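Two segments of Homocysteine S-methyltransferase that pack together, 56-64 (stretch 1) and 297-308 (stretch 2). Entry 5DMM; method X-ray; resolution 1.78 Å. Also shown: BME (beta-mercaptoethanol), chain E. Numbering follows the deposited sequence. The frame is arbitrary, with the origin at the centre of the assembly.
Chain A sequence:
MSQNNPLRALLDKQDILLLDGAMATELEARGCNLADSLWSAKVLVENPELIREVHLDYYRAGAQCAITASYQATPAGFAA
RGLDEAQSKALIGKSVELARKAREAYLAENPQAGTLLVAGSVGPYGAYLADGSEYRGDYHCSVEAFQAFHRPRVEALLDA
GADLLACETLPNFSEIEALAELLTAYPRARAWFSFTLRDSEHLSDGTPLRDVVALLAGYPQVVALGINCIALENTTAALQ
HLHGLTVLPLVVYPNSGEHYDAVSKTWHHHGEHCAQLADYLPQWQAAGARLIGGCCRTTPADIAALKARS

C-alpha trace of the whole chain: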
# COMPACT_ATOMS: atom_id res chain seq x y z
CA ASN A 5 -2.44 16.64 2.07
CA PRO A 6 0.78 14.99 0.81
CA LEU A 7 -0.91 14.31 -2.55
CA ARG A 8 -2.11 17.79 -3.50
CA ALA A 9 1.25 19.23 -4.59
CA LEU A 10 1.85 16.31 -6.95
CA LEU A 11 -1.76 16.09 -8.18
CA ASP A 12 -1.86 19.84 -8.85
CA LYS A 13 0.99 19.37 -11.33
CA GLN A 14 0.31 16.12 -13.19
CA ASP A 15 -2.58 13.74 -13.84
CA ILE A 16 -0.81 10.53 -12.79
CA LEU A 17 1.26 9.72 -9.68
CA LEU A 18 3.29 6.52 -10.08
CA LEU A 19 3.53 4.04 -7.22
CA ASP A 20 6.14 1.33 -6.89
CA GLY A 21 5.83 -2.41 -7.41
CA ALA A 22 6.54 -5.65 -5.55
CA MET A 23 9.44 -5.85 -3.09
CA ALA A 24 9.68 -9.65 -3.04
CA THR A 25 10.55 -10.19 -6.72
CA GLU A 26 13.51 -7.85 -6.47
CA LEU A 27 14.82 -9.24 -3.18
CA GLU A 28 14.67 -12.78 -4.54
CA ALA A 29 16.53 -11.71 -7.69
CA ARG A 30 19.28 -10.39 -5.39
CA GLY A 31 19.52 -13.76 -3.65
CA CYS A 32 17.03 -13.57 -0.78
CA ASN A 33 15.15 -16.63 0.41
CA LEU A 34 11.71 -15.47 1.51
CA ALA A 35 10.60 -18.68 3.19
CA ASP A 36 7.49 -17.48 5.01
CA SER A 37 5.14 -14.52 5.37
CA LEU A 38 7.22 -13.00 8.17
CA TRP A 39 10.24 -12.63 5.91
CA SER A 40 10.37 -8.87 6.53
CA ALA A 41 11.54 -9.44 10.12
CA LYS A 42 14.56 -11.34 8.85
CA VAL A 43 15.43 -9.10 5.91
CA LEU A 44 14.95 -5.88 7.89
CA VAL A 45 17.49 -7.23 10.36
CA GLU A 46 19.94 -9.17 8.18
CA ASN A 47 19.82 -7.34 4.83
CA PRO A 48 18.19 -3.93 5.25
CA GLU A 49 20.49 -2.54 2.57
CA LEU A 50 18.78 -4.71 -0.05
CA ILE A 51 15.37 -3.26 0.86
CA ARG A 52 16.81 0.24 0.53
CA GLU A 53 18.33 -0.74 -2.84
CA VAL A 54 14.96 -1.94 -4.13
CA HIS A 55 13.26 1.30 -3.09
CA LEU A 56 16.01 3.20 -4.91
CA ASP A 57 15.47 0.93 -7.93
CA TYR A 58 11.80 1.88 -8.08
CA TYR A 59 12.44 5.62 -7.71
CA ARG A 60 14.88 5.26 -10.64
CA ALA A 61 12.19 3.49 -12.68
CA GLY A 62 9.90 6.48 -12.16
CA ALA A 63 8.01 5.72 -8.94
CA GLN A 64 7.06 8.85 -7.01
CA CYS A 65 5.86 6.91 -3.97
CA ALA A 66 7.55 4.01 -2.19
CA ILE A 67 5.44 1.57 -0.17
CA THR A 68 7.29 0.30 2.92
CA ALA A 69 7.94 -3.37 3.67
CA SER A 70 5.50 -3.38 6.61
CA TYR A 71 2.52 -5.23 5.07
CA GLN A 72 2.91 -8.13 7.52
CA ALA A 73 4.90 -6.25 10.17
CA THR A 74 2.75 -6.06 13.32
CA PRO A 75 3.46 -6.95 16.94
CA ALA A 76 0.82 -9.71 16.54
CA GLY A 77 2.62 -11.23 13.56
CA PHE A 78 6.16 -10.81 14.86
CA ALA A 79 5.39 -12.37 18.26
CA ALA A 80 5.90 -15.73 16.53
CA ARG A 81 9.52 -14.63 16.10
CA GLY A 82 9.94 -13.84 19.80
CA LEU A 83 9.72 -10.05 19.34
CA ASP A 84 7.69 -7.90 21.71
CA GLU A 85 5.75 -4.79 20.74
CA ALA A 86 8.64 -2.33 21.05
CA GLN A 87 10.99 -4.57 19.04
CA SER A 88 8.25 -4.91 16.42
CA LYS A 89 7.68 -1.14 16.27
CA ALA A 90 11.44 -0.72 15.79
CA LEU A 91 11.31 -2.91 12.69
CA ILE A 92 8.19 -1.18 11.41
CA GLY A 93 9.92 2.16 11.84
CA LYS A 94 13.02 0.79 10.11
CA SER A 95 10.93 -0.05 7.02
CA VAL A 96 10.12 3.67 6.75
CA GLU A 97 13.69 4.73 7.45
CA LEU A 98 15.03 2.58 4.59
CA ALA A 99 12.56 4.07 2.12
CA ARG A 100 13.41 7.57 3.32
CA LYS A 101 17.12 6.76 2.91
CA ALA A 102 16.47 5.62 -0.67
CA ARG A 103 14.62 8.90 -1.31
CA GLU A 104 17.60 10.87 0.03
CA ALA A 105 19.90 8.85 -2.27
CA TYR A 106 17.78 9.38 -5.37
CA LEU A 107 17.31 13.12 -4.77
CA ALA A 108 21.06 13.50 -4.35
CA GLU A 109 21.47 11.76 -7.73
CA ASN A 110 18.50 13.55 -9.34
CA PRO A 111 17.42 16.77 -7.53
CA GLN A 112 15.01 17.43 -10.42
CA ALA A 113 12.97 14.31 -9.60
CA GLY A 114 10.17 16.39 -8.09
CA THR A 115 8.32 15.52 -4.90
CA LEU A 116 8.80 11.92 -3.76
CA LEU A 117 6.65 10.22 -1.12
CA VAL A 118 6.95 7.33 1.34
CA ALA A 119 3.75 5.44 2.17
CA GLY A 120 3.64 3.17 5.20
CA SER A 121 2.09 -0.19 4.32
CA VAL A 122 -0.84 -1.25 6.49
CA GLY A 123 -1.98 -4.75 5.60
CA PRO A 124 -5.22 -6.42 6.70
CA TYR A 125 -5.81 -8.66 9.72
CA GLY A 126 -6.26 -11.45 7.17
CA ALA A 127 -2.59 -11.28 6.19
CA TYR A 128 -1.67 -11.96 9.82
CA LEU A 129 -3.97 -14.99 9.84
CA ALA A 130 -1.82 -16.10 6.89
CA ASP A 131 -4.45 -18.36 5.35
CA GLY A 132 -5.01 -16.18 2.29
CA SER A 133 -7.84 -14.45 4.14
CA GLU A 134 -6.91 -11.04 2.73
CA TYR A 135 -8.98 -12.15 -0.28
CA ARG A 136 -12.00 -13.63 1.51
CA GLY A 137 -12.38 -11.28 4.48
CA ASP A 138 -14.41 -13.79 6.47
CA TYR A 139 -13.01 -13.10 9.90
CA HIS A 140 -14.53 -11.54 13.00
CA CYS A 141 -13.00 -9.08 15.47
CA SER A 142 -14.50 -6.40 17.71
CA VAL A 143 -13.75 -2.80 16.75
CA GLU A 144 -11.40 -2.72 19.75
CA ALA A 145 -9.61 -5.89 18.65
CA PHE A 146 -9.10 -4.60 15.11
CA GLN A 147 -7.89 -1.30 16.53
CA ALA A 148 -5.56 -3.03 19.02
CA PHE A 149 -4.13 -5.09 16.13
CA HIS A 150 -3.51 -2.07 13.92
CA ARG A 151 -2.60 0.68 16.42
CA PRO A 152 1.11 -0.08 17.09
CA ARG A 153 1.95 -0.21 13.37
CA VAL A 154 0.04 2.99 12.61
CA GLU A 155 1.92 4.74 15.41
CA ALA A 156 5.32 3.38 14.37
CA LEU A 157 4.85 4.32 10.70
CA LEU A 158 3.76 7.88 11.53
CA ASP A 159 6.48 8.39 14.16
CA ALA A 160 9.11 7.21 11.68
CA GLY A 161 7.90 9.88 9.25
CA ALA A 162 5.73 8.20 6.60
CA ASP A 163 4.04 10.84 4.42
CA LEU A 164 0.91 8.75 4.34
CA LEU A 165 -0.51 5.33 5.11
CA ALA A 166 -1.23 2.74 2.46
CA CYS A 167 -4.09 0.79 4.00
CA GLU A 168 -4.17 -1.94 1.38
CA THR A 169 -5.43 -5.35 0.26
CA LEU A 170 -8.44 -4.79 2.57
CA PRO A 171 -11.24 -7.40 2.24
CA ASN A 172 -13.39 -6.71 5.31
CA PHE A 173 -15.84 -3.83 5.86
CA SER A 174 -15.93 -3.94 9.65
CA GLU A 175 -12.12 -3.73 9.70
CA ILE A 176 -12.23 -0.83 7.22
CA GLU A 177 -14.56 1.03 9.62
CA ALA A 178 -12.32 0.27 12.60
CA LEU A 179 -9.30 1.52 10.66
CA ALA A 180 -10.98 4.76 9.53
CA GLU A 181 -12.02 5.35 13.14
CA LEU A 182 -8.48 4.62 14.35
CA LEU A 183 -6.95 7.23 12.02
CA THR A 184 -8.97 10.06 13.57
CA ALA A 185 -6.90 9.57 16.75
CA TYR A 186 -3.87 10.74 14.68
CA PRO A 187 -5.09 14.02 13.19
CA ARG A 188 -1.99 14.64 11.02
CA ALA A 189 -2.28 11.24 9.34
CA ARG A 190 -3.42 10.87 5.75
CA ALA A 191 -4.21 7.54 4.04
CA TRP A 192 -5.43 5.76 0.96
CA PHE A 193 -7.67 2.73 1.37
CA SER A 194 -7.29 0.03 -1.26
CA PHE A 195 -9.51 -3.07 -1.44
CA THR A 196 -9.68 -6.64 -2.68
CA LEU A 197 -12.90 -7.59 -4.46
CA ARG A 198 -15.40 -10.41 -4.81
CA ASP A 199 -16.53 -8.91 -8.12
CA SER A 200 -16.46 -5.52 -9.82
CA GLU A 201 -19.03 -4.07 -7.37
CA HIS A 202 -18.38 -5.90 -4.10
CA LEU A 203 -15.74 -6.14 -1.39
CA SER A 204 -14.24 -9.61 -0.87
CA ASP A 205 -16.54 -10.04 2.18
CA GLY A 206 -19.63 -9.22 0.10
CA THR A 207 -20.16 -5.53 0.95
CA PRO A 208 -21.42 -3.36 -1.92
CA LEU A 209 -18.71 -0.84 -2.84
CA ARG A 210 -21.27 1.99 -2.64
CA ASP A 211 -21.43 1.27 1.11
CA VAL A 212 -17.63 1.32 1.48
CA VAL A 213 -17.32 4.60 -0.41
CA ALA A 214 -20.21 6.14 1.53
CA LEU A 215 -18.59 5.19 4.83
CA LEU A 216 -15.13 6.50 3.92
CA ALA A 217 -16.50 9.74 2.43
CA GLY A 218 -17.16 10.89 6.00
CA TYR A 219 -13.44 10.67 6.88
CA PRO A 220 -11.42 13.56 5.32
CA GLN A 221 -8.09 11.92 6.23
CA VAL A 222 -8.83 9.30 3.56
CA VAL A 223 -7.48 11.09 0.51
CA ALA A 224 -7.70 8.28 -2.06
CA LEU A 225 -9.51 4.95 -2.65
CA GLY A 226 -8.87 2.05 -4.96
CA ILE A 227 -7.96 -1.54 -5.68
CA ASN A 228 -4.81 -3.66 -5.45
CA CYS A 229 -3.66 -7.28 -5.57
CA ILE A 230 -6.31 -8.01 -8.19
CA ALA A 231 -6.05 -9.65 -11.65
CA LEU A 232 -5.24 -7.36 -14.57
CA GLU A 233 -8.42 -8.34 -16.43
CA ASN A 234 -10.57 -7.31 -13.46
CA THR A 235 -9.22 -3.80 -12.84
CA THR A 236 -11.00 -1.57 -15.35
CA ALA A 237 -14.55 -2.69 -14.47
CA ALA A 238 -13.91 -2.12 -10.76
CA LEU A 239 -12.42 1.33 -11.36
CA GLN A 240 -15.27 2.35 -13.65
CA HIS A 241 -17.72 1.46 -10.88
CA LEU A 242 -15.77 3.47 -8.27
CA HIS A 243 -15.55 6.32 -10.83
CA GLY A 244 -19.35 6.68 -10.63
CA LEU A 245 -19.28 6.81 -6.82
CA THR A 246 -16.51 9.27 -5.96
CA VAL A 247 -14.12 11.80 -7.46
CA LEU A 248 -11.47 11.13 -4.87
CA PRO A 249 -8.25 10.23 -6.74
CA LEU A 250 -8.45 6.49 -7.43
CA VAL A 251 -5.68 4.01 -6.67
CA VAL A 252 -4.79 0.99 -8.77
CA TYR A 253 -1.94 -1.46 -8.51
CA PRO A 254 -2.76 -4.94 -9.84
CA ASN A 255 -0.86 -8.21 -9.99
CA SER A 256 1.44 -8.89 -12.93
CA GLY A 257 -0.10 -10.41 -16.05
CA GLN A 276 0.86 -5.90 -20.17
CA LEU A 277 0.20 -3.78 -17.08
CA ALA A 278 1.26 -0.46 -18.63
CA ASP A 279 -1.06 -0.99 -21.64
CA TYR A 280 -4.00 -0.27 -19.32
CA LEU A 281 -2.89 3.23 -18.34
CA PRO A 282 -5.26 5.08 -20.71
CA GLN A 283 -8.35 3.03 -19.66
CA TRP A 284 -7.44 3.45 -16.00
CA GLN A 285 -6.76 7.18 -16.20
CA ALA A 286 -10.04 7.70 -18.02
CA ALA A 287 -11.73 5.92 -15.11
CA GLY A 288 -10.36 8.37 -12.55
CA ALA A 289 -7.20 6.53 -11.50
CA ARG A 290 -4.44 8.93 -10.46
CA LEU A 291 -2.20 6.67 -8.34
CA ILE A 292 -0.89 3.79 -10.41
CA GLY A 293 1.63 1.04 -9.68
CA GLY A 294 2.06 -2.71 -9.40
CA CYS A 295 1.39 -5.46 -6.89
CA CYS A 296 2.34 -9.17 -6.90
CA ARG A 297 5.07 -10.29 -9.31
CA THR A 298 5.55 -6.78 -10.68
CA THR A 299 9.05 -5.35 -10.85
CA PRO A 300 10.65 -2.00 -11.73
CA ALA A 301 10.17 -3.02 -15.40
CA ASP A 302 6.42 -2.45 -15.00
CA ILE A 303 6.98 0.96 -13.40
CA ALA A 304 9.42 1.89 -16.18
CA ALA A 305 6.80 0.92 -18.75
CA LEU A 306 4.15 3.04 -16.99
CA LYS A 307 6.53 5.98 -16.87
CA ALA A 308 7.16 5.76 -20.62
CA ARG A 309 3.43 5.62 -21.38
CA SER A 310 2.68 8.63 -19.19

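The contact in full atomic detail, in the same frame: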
# COMPACT_ATOMS: atom_id res chain seq x y z
N LEU A 56 15.27 2.32 -4.03
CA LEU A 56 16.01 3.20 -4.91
C LEU A 56 15.79 2.80 -6.37
O LEU A 56 15.60 3.65 -7.25
CB LEU A 56 17.50 3.18 -4.57
CG LEU A 56 18.42 3.97 -5.51
CD1 LEU A 56 18.05 5.46 -5.50
CD2 LEU A 56 19.89 3.76 -5.13
N ASP A 57 15.78 1.50 -6.62
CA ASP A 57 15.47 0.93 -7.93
C ASP A 57 14.13 1.43 -8.49
O ASP A 57 14.01 1.80 -9.68
CB ASP A 57 15.44 -0.59 -7.82
CG ASP A 57 15.79 -1.29 -9.10
OD1 ASP A 57 15.42 -0.79 -10.19
OD2 ASP A 57 16.44 -2.36 -9.01
N TYR A 58 13.12 1.44 -7.64
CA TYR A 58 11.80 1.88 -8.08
C TYR A 58 11.75 3.39 -8.31
O TYR A 58 11.11 3.85 -9.26
CB TYR A 58 10.72 1.46 -7.07
CG TYR A 58 10.23 0.04 -7.29
CD1 TYR A 58 9.53 -0.30 -8.45
CD2 TYR A 58 10.46 -0.97 -6.34
CE1 TYR A 58 9.07 -1.57 -8.67
CE2 TYR A 58 10.00 -2.27 -6.56
CZ TYR A 58 9.32 -2.55 -7.75
OH TYR A 58 8.83 -3.81 -8.02
N TYR A 59 12.41 4.18 -7.46
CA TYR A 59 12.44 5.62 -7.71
C TYR A 59 13.14 5.91 -9.05
O TYR A 59 12.74 6.80 -9.78
CB TYR A 59 13.15 6.38 -6.58
CG TYR A 59 12.36 6.60 -5.29
CD1 TYR A 59 11.07 7.14 -5.29
CD2 TYR A 59 12.95 6.31 -4.06
CE1 TYR A 59 10.38 7.37 -4.09
CE2 TYR A 59 12.26 6.54 -2.86
CZ TYR A 59 10.98 7.07 -2.89
OH TYR A 59 10.30 7.29 -1.72
N ARG A 60 14.18 5.13 -9.36
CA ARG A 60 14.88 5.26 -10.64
C ARG A 60 13.97 4.92 -11.81
O ARG A 60 14.04 5.56 -12.86
CB ARG A 60 16.12 4.37 -10.68
CG ARG A 60 17.27 4.88 -9.86
CD ARG A 60 18.48 3.95 -9.98
NE ARG A 60 19.67 4.59 -9.43
CZ ARG A 60 20.68 3.94 -8.88
NH1 ARG A 60 20.64 2.61 -8.79
NH2 ARG A 60 21.72 4.60 -8.41
N ALA A 61 13.10 3.93 -11.63
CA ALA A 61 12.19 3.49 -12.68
C ALA A 61 11.06 4.50 -12.91
O ALA A 61 10.33 4.41 -13.90
CB ALA A 61 11.62 2.13 -12.34
N GLY A 62 10.90 5.44 -11.99
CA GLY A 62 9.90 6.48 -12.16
C GLY A 62 8.87 6.57 -11.05
O GLY A 62 8.01 7.46 -11.08
N ALA A 63 8.94 5.67 -10.07
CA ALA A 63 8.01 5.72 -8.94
C ALA A 63 8.14 7.05 -8.20
O ALA A 63 9.25 7.54 -7.99
CB ALA A 63 8.27 4.56 -7.96
N GLN A 64 7.02 7.63 -7.80
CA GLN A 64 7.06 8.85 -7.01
C GLN A 64 6.60 8.59 -5.59
O GLN A 64 6.59 9.50 -4.75
CB GLN A 64 6.21 9.94 -7.68
CG GLN A 64 6.72 10.24 -9.08
CD GLN A 64 5.66 10.86 -9.96
OE1 GLN A 64 4.82 10.16 -10.53
NE2 GLN A 64 5.71 12.18 -10.10
N ARG A 297 4.26 -9.85 -8.17
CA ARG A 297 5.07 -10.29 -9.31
C ARG A 297 5.43 -9.15 -10.27
O ARG A 297 6.04 -9.39 -11.31
CB ARG A 297 4.37 -11.42 -10.07
CG ARG A 297 4.15 -12.66 -9.20
CD ARG A 297 3.53 -13.80 -9.97
NE ARG A 297 2.35 -13.38 -10.72
CZ ARG A 297 1.13 -13.24 -10.21
NH1 ARG A 297 0.13 -12.84 -10.98
NH2 ARG A 297 0.91 -13.49 -8.92
N THR A 298 5.08 -7.92 -9.91
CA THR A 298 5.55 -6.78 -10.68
C THR A 298 6.96 -6.43 -10.23
O THR A 298 7.42 -6.84 -9.16
CB THR A 298 4.63 -5.56 -10.55
OG1 THR A 298 4.66 -5.08 -9.20
CG2 THR A 298 3.22 -5.95 -10.94
N THR A 299 7.66 -5.69 -11.08
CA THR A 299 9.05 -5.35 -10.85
C THR A 299 9.24 -3.92 -11.35
O THR A 299 8.30 -3.32 -11.90
CB THR A 299 10.00 -6.32 -11.61
OG1 THR A 299 9.99 -5.98 -12.99
CG2 THR A 299 9.57 -7.77 -11.46
N PRO A 300 10.44 -3.35 -11.18
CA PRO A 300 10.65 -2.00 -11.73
C PRO A 300 10.46 -1.91 -13.25
O PRO A 300 10.34 -0.79 -13.77
CB PRO A 300 12.10 -1.71 -11.36
CG PRO A 300 12.29 -2.46 -10.05
CD PRO A 300 11.52 -3.74 -10.25
N ALA A 301 10.43 -3.04 -13.95
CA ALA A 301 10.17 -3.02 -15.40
C ALA A 301 8.76 -2.51 -15.69
O ALA A 301 8.55 -1.77 -16.65
CB ALA A 301 10.37 -4.40 -16.01
N ASP A 302 7.80 -2.91 -14.85
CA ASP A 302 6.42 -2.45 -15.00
C ASP A 302 6.30 -0.95 -14.76
O ASP A 302 5.56 -0.26 -15.47
CB ASP A 302 5.49 -3.20 -14.06
CG ASP A 302 5.47 -4.69 -14.32
OD1 ASP A 302 4.77 -5.12 -15.26
OD2 ASP A 302 6.13 -5.44 -13.57
N ILE A 303 6.99 -0.46 -13.73
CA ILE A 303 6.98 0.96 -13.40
C ILE A 303 7.64 1.77 -14.52
O ILE A 303 7.15 2.84 -14.91
CB ILE A 303 7.70 1.22 -12.04
CG1 ILE A 303 6.99 0.44 -10.94
CG2 ILE A 303 7.71 2.70 -11.71
CD1 ILE A 303 5.48 0.72 -10.91
N ALA A 304 8.74 1.26 -15.05
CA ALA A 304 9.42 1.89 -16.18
C ALA A 304 8.50 1.98 -17.39
O ALA A 304 8.43 3.01 -18.07
CB ALA A 304 10.69 1.12 -16.52
N ALA A 305 7.76 0.91 -17.65
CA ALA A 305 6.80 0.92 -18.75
C ALA A 305 5.68 1.95 -18.53
O ALA A 305 5.26 2.62 -19.46
CB ALA A 305 6.20 -0.47 -18.95
N LEU A 306 5.21 2.08 -17.29
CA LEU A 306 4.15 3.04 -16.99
C LEU A 306 4.65 4.46 -17.19
O LEU A 306 3.94 5.32 -17.72
CB LEU A 306 3.64 2.87 -15.55
CG LEU A 306 2.71 1.68 -15.29
CD1 LEU A 306 2.59 1.41 -13.81
CD2 LEU A 306 1.33 1.95 -15.87
N LYS A 307 5.89 4.68 -16.78
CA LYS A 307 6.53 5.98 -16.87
C LYS A 307 6.63 6.42 -18.33
O LYS A 307 6.33 7.57 -18.67
CB LYS A 307 7.91 5.92 -16.21
CG LYS A 307 8.73 7.20 -16.26
CD LYS A 307 8.08 8.30 -15.45
CE LYS A 307 8.93 9.56 -15.41
NZ LYS A 307 8.26 10.64 -14.64
N ALA A 308 7.01 5.49 -19.19
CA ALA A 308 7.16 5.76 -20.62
C ALA A 308 5.82 6.07 -21.27
O ALA A 308 5.75 6.89 -22.18
CB ALA A 308 7.83 4.59 -21.31
C1 BME E . 5.16 -10.60 -4.31
C2 BME E . 3.71 -11.06 -4.29
O1 BME E . 5.70 -10.69 -5.62
S2 BME E . 2.61 -9.82 -3.56
O HOH W 1 8.19 9.92 -12.28

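The two stretches meet through a helix that enters stretch 1 from earlier in the chain and one that starts at Pro300 and runs on past stretch 2. Their axes run nearly parallel (21° between their N-to-C directions) and approach to 8.7 Å, and small residues lie at the contact: the CA atoms of Ala61 and Ala304 are 4.7 Å apart. No direct hydrogen bond crosses the contact, which buries 442 Å² summed over both sides; it is held by packing, a CH-pi contact, a CA-H...O contact and one bridging water.

Stretch 2 begins at the margin. Arg297 does not reach stretch 1; its N donates to O1 of beta-mercaptoethanol at 3.0 Å. Thr298 and Thr299 border the end of the Tyr58 side chain, whose OH lies 3.2 Å from Thr299 CA; that hydroxyl is hydrogen-bonded elsewhere in the structure. Thr299 directs its CB away from stretch 1 and serves as N-cap: its OG1 accepts from Ala301 N at 3.1 Å. In return, Thr299 N donates to Asp302 OD2 at 2.9 Å. These two bonds satisfy backbone NH groups at the helix start.

Pro300 has no NH to satisfy, which costs nothing in the first turn, where no preceding turn offers a carbonyl, and its ring offers a compact apolar surface. Its CG sits 3.8 Å from the centroid of the Tyr58 ring, 18° off the ring normal, which is CH-pi geometry over the face. Tyr58 (chi1 -84°, m) starts sideways, but its end comes nearer to stretch 2. Pro300 CG also lies 3.6 Å from Asp57 OD1, and Pro300 CB is 4.0 Å from Ala61 CB.

Ala301 points away and Asp302 sideways, and neither touches stretch 1. One turn beyond Pro300, Ile303 points toward it and is buried. Ile303 CG1 lies at the edge of the Tyr58 ring, 3.6 Å from Tyr58 CD1, while Ile303 CG2 lies 4.0 Å from Ala61 CB and 4.2 Å from Ala63 CB. The branched side chain thus touches both the aromatic ring and the two alanines.

At Ala304 the backbones themselves come together: its CA lies 3.5 Å from Ala61 O, with an angle of 145° at the hydrogen. Ala305 points away, and Leu306 is buried without touching stretch 1.

Lys307 points toward stretch 1 and lays its aliphatic chain beside Gly62, with Lys307 CD 4.2 Å from Gly62 CA. An ideal CB on Gly62 would fall 3.0 Å from Lys307 CG, a clash; its positive phi (122°), in a Schellman motif, independently calls for glycine. Beyond this, a water donates to Gly62 O at 2.7 Å and accepts from Lys307 NZ at 2.5 Å, linking the stretches. Ala308 lies out of reach.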